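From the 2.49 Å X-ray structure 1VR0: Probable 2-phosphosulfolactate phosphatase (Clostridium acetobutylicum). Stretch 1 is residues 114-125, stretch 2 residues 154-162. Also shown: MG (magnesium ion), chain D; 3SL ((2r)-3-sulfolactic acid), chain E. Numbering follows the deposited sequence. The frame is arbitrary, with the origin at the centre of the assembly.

Stretch 1 114-125: TTNGTRAIKGSE
Stretch 2, residues 154-162: IVNAGTYGE

A loop and the helix it leads into pack against the end of a strand and the turn beyond, by apolar packing around Ala157 and a buried Asn116 that makes one direct hydrogen bond and shares a water, in a compact contact that buries 394 Å² in all.

The helix that begins at Gly117 follows Asn116, which occupies the N-cap position without a side-chain capping bond. In the first helical turn Ala120 N donates to Asn116 O at 3.2 Å. Strand 154-156 is extended, Ala157 turns to phi/psi -71/-33, and a type I' turn runs from Thr159 to Glu162. Tyr160 (51/44) and Gly161 (68/27) take its positive phi values, as does Gly158 (69/-162) before it, where a CB would lie 2.3 Å from Glu162 O.

The CA atoms of Ala120 and Ala157 are the nearest across the stretches, 5.2 Å apart. Both methyls point toward the other stretch, CB to CB 3.8 Å, and their small size permits this close approach; Asn116 CB lies 3.9 Å from Ala157 CB. Val155 (chi1 t) extends the apolar patch: CG1 lies 4.4 Å from Ala120 CB, and both CG1 and CG2 lie 3.9 Å from Ser124 OG. Ser124 (m) donates OG to Ala120 O at 2.7 Å, turning its hydroxyl back to the helix backbone.

Asn116 (chi1 m, chi2 -47°) suits its buried place because OD1 accepts from both Tyr160 N (2.9 Å, 157°) and water 1 (3.0 Å). This water also donates to Ala157 O (2.6 Å) and accepts from Gly161 N (2.9 Å) and, weakly, Arg119 NH1 (3.1 Å). Arg119 (chi1 m, chi2 t, chi3 34°) points sideways at CB, but its end comes nearer. Tyr160 (chi1 m, chi2 -73°) points away at CB, yet its ring returns to meet Thr115 (m), whose CG2 lies over one face, 4.1 Å from the centroid, in a CH-pi contact. Gly158 O binds the magnesium ion at 2.5 Å.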

ATOM      1  N   THR A 114     -18.265  12.100   5.940  1.00 42.58           N
ATOM      2  CA  THR A 114     -17.496  11.290   6.882  1.00 42.54           C
ATOM      3  C   THR A 114     -16.004  11.550   6.773  1.00 42.61           C
ATOM      4  O   THR A 114     -15.530  12.250   5.864  1.00 43.03           O
ATOM      5  CB  THR A 114     -17.767   9.751   6.737  1.00 42.59           C
ATOM      6  OG1 THR A 114     -17.204   9.237   5.527  1.00 43.36           O
ATOM      7  CG2 THR A 114     -19.232   9.425   6.767  1.00 42.85           C
ATOM      8  N   THR A 115     -15.275  10.992   7.735  1.00 42.95           N
ATOM      9  CA  THR A 115     -13.844  11.210   7.880  1.00 43.26           C
ATOM     10  C   THR A 115     -13.051  10.643   6.666  1.00 43.49           C
ATOM     11  O   THR A 115     -12.216  11.345   6.121  1.00 43.31           O
ATOM     12  CB  THR A 115     -13.342  10.624   9.257  1.00 43.58           C
ATOM     13  OG1 THR A 115     -13.840  11.406  10.370  1.00 41.58           O
ATOM     14  CG2 THR A 115     -11.811  10.594   9.317  1.00 44.08           C
ATOM     15  N   ASN A 116     -13.396   9.428   6.217  1.00 43.64           N
ATOM     16  CA  ASN A 116     -12.660   8.695   5.169  1.00 43.52           C
ATOM     17  C   ASN A 116     -13.474   8.311   3.904  1.00 44.08           C
ATOM     18  O   ASN A 116     -13.139   8.731   2.764  1.00 44.45           O
ATOM     19  CB  ASN A 116     -12.098   7.437   5.807  1.00 43.51           C
ATOM     20  CG  ASN A 116     -11.244   7.763   7.009  1.00 43.38           C
ATOM     21  OD1 ASN A 116     -10.385   8.653   6.936  1.00 42.82           O
ATOM     22  ND2 ASN A 116     -11.503   7.093   8.135  1.00 40.86           N
ATOM     23  N   GLY A 117     -14.540   7.528   4.102  1.00 44.00           N
ATOM     24  CA  GLY A 117     -15.371   7.028   3.005  1.00 44.11           C
ATOM     25  C   GLY A 117     -15.814   8.047   1.961  1.00 44.91           C
ATOM     26  O   GLY A 117     -15.657   7.810   0.759  1.00 45.13           O
ATOM     27  N   THR A 118     -16.339   9.193   2.407  1.00 45.28           N
ATOM     28  CA  THR A 118     -16.884  10.201   1.493  1.00 45.55           C
ATOM     29  C   THR A 118     -15.814  10.860   0.614  1.00 45.76           C
ATOM     30  O   THR A 118     -16.083  11.181  -0.551  1.00 46.26           O
ATOM     31  CB  THR A 118     -17.778  11.269   2.266  1.00 45.96           C
ATOM     32  OG1 THR A 118     -17.021  12.050   3.229  1.00 45.67           O
ATOM     33  CG2 THR A 118     -18.956  10.558   2.941  1.00 46.32           C
ATOM     34  N   ARG A 119     -14.603  11.017   1.167  1.00 45.71           N
ATOM     35  CA  ARG A 119     -13.416  11.494   0.415  1.00 45.92           C
ATOM     36  C   ARG A 119     -13.006  10.504  -0.720  1.00 44.85           C
ATOM     37  O   ARG A 119     -12.704  10.900  -1.853  1.00 44.70           O
ATOM     38  CB  ARG A 119     -12.240  11.690   1.392  1.00 45.48           C
ATOM     39  CG  ARG A 119     -12.552  12.675   2.583  1.00 48.65           C
ATOM     40  CD  ARG A 119     -11.352  12.855   3.604  1.00 48.93           C
ATOM     41  NE  ARG A 119     -10.038  12.783   2.936  1.00 50.84           N
ATOM     42  CZ  ARG A 119      -9.044  11.933   3.220  1.00 51.94           C
ATOM     43  NH1 ARG A 119      -9.088  11.043   4.227  1.00 53.53           N
ATOM     44  NH2 ARG A 119      -7.951  11.993   2.488  1.00 51.99           N
ATOM     45  N   ALA A 120     -12.972   9.218  -0.378  1.00 43.77           N
ATOM     46  CA  ALA A 120     -12.635   8.175  -1.339  1.00 43.60           C
ATOM     47  C   ALA A 120     -13.655   8.124  -2.516  1.00 43.61           C
ATOM     48  O   ALA A 120     -13.286   7.874  -3.684  1.00 42.93           O
ATOM     49  CB  ALA A 120     -12.580   6.824  -0.642  1.00 42.82           C
ATOM     50  N   ILE A 121     -14.932   8.350  -2.195  1.00 43.60           N
ATOM     51  CA  ILE A 121     -15.991   8.305  -3.212  1.00 43.75           C
ATOM     52  C   ILE A 121     -15.784   9.446  -4.217  1.00 43.69           C
ATOM     53  O   ILE A 121     -15.608   9.220  -5.404  1.00 43.82           O
ATOM     54  CB  ILE A 121     -17.425   8.319  -2.574  1.00 43.48           C
ATOM     55  CG1 ILE A 121     -17.653   7.036  -1.783  1.00 43.12           C
ATOM     56  CG2 ILE A 121     -18.483   8.398  -3.652  1.00 43.18           C
ATOM     57  CD1 ILE A 121     -18.829   7.090  -0.780  1.00 43.33           C
ATOM     58  N   LYS A 122     -15.723  10.661  -3.714  1.00 44.02           N
ATOM     59  CA  LYS A 122     -15.403  11.809  -4.550  1.00 44.60           C
ATOM     60  C   LYS A 122     -14.101  11.649  -5.316  1.00 44.26           C
ATOM     61  O   LYS A 122     -14.014  12.077  -6.457  1.00 44.91           O
ATOM     62  CB  LYS A 122     -15.352  13.087  -3.691  1.00 45.54           C
ATOM     63  CG  LYS A 122     -16.698  13.462  -3.012  1.00 46.97           C
ATOM     64  CD  LYS A 122     -17.829  13.638  -4.042  1.00 48.47           C
ATOM     65  CE  LYS A 122     -18.598  14.944  -3.873  1.00 49.56           C
ATOM     66  NZ  LYS A 122     -19.175  15.340  -5.201  1.00 49.47           N
ATOM     67  N   GLY A 123     -13.086  11.049  -4.695  1.00 44.11           N
ATOM     68  CA  GLY A 123     -11.778  10.857  -5.347  1.00 43.96           C
ATOM     69  C   GLY A 123     -11.757   9.890  -6.522  1.00 43.80           C
ATOM     70  O   GLY A 123     -10.809   9.877  -7.291  1.00 43.80           O
ATOM     71  N   SER A 124     -12.817   9.090  -6.654  1.00 43.86           N
ATOM     72  CA  SER A 124     -12.955   8.110  -7.727  1.00 43.61           C
ATOM     73  C   SER A 124     -13.821   8.579  -8.917  1.00 44.05           C
ATOM     74  O   SER A 124     -14.081   7.785  -9.839  1.00 44.38           O
ATOM     75  CB  SER A 124     -13.517   6.838  -7.131  1.00 43.26           C
ATOM     76  OG  SER A 124     -12.807   6.522  -5.927  1.00 42.97           O
ATOM     77  N   GLU A 125     -14.203   9.862  -8.939  1.00 44.01           N
ATOM     78  CA  GLU A 125     -15.101  10.405  -9.981  1.00 44.26           C
ATOM     79  C   GLU A 125     -14.800  10.002 -11.424  1.00 43.40           C
ATOM     80  O   GLU A 125     -15.720   9.886 -12.235  1.00 43.28           O
ATOM     81  CB  GLU A 125     -15.128  11.934  -9.947  1.00 45.15           C
ATOM     82  CG  GLU A 125     -15.694  12.470  -8.660  1.00 49.06           C
ATOM     83  CD  GLU A 125     -16.702  13.547  -8.884  1.00 53.65           C
ATOM     84  OE1 GLU A 125     -16.282  14.550  -9.533  1.00 56.84           O
ATOM     85  OE2 GLU A 125     -17.875  13.380  -8.413  1.00 54.35           O
ATOM     86  N   ILE A 154      -9.846  -1.407  -6.633  1.00 40.20           N
ATOM     87  CA  ILE A 154     -10.489  -1.392  -5.322  1.00 40.02           C
ATOM     88  C   ILE A 154      -9.878  -0.287  -4.505  1.00 39.48           C
ATOM     89  O   ILE A 154      -8.696  -0.307  -4.181  1.00 39.67           O
ATOM     90  CB  ILE A 154     -10.366  -2.757  -4.681  1.00 40.25           C
ATOM     91  CG1 ILE A 154     -11.217  -3.718  -5.502  1.00 42.58           C
ATOM     92  CG2 ILE A 154     -10.918  -2.744  -3.276  1.00 41.31           C
ATOM     93  CD1 ILE A 154     -10.944  -5.119  -5.162  1.00 46.38           C
ATOM     94  N   VAL A 155     -10.689   0.724  -4.232  1.00 39.59           N
ATOM     95  CA  VAL A 155     -10.209   1.958  -3.612  1.00 39.27           C
ATOM     96  C   VAL A 155     -10.504   1.883  -2.123  1.00 39.46           C
ATOM     97  O   VAL A 155     -11.636   2.066  -1.720  1.00 39.40           O
ATOM     98  CB  VAL A 155     -10.887   3.193  -4.231  1.00 38.69           C
ATOM     99  CG1 VAL A 155     -10.320   4.488  -3.653  1.00 38.36           C
ATOM    100  CG2 VAL A 155     -10.748   3.180  -5.733  1.00 38.08           C
ATOM    101  N   ASN A 156      -9.496   1.550  -1.323  1.00 39.60           N
ATOM    102  CA  ASN A 156      -9.620   1.594   0.132  1.00 39.91           C
ATOM    103  C   ASN A 156      -9.672   3.044   0.593  1.00 39.88           C
ATOM    104  O   ASN A 156      -8.869   3.850   0.157  1.00 40.48           O
ATOM    105  CB  ASN A 156      -8.406   0.914   0.785  1.00 40.17           C
ATOM    106  CG  ASN A 156      -8.348  -0.571   0.493  1.00 39.61           C
ATOM    107  OD1 ASN A 156      -8.837  -1.023  -0.529  1.00 42.47           O
ATOM    108  ND2 ASN A 156      -7.795  -1.333   1.404  1.00 38.64           N
ATOM    109  N   ALA A 157     -10.617   3.397   1.449  1.00 39.54           N
ATOM    110  CA  ALA A 157     -10.629   4.752   2.013  1.00 39.17           C
ATOM    111  C   ALA A 157      -9.469   4.888   2.999  1.00 39.21           C
ATOM    112  O   ALA A 157      -8.854   5.942   3.103  1.00 38.64           O
ATOM    113  CB  ALA A 157     -11.931   5.046   2.685  1.00 38.39           C
ATOM    114  N   GLY A 158      -9.142   3.789   3.685  1.00 39.61           N
ATOM    115  CA  GLY A 158      -8.127   3.808   4.737  1.00 39.70           C
ATOM    116  C   GLY A 158      -8.672   4.603   5.909  1.00 40.14           C
ATOM    117  O   GLY A 158      -9.891   4.797   6.006  1.00 40.82           O
ATOM    118  N   THR A 159      -7.797   5.041   6.799  1.00 40.04           N
ATOM    119  CA  THR A 159      -8.204   5.952   7.843  1.00 40.61           C
ATOM    120  C   THR A 159      -7.162   7.061   7.917  1.00 39.89           C
ATOM    121  O   THR A 159      -5.970   6.792   7.991  1.00 38.95           O
ATOM    122  CB  THR A 159      -8.453   5.202   9.199  1.00 40.99           C
ATOM    123  OG1 THR A 159      -8.449   6.117  10.292  1.00 43.53           O
ATOM    124  CG2 THR A 159      -7.402   4.182   9.487  1.00 41.38           C
ATOM    125  N   TYR A 160      -7.635   8.296   7.872  1.00 39.46           N
ATOM    126  CA  TYR A 160      -6.768   9.454   7.909  1.00 40.25           C
ATOM    127  C   TYR A 160      -5.647   9.367   6.877  1.00 39.48           C
ATOM    128  O   TYR A 160      -4.506   9.656   7.170  1.00 39.17           O
ATOM    129  CB  TYR A 160      -6.181   9.651   9.321  1.00 41.06           C
ATOM    130  CG  TYR A 160      -7.248   9.935  10.340  1.00 42.52           C
ATOM    131  CD1 TYR A 160      -7.890  11.184  10.361  1.00 44.14           C
ATOM    132  CD2 TYR A 160      -7.643   8.967  11.271  1.00 42.94           C
ATOM    133  CE1 TYR A 160      -8.882  11.480  11.299  1.00 44.20           C
ATOM    134  CE2 TYR A 160      -8.655   9.235  12.218  1.00 43.92           C
ATOM    135  CZ  TYR A 160      -9.277  10.499  12.229  1.00 45.47           C
ATOM    136  OH  TYR A 160     -10.297  10.809  13.148  1.00 45.09           O
ATOM    137  N   GLY A 161      -5.984   8.958   5.670  1.00 39.21           N
ATOM    138  CA  GLY A 161      -4.985   8.842   4.616  1.00 38.94           C
ATOM    139  C   GLY A 161      -3.933   7.762   4.773  1.00 38.70           C
ATOM    140  O   GLY A 161      -2.839   7.895   4.244  1.00 38.76           O
ATOM    141  N   GLU A 162      -4.257   6.697   5.483  1.00 38.54           N
ATOM    142  CA  GLU A 162      -3.339   5.614   5.669  1.00 39.35           C
ATOM    143  C   GLU A 162      -3.967   4.256   5.413  1.00 38.95           C
ATOM    144  O   GLU A 162      -5.129   3.997   5.700  1.00 38.44           O
ATOM    145  CB  GLU A 162      -2.780   5.619   7.088  1.00 39.88           C
ATOM    146  CG  GLU A 162      -2.500   7.027   7.607  1.00 43.76           C
ATOM    147  CD  GLU A 162      -1.094   7.230   8.144  1.00 49.13           C
ATOM    148  OE1 GLU A 162      -0.630   6.441   9.026  1.00 51.47           O
ATOM    149  OE2 GLU A 162      -0.467   8.229   7.700  1.00 53.99           O
TER
HETATM  150 MG    MG D 400     -11.724   3.132   6.487  1.00 35.97          MG
HETATM  151  O11 3SL E 300     -12.270   7.955  12.853  1.00 73.89           O
HETATM  152  C1  3SL E 300     -13.294   7.284  13.093  1.00 73.32           C
HETATM  153  O12 3SL E 300     -13.503   6.636  14.150  1.00 73.24           O
HETATM  154  C2  3SL E 300     -14.326   7.271  12.030  1.00 73.16           C
HETATM  155  O2  3SL E 300     -13.641   7.175  10.784  1.00 70.38           O
HETATM  156  C3  3SL E 300     -15.253   6.104  12.305  1.00 75.28           C
HETATM  157  S   3SL E 300     -16.301   5.837  11.043  1.00 78.91           S
HETATM  158  O3S 3SL E 300     -17.617   6.418  11.358  1.00 79.24           O
HETATM  159  O1S 3SL E 300     -15.734   6.152   9.687  1.00 77.80           O
HETATM  160  O2S 3SL E 300     -16.618   4.404  11.043  1.00 82.36           O
HETATM  161  O   HOH W   1      -8.579   8.051   4.640  1.00 22.81           O
HETATM  162  O   HOH W   2     -13.111   1.167   7.304  1.00 26.12           O
HETATM  163  O   HOH W   3     -10.756   2.689   8.724  1.00 45.17           O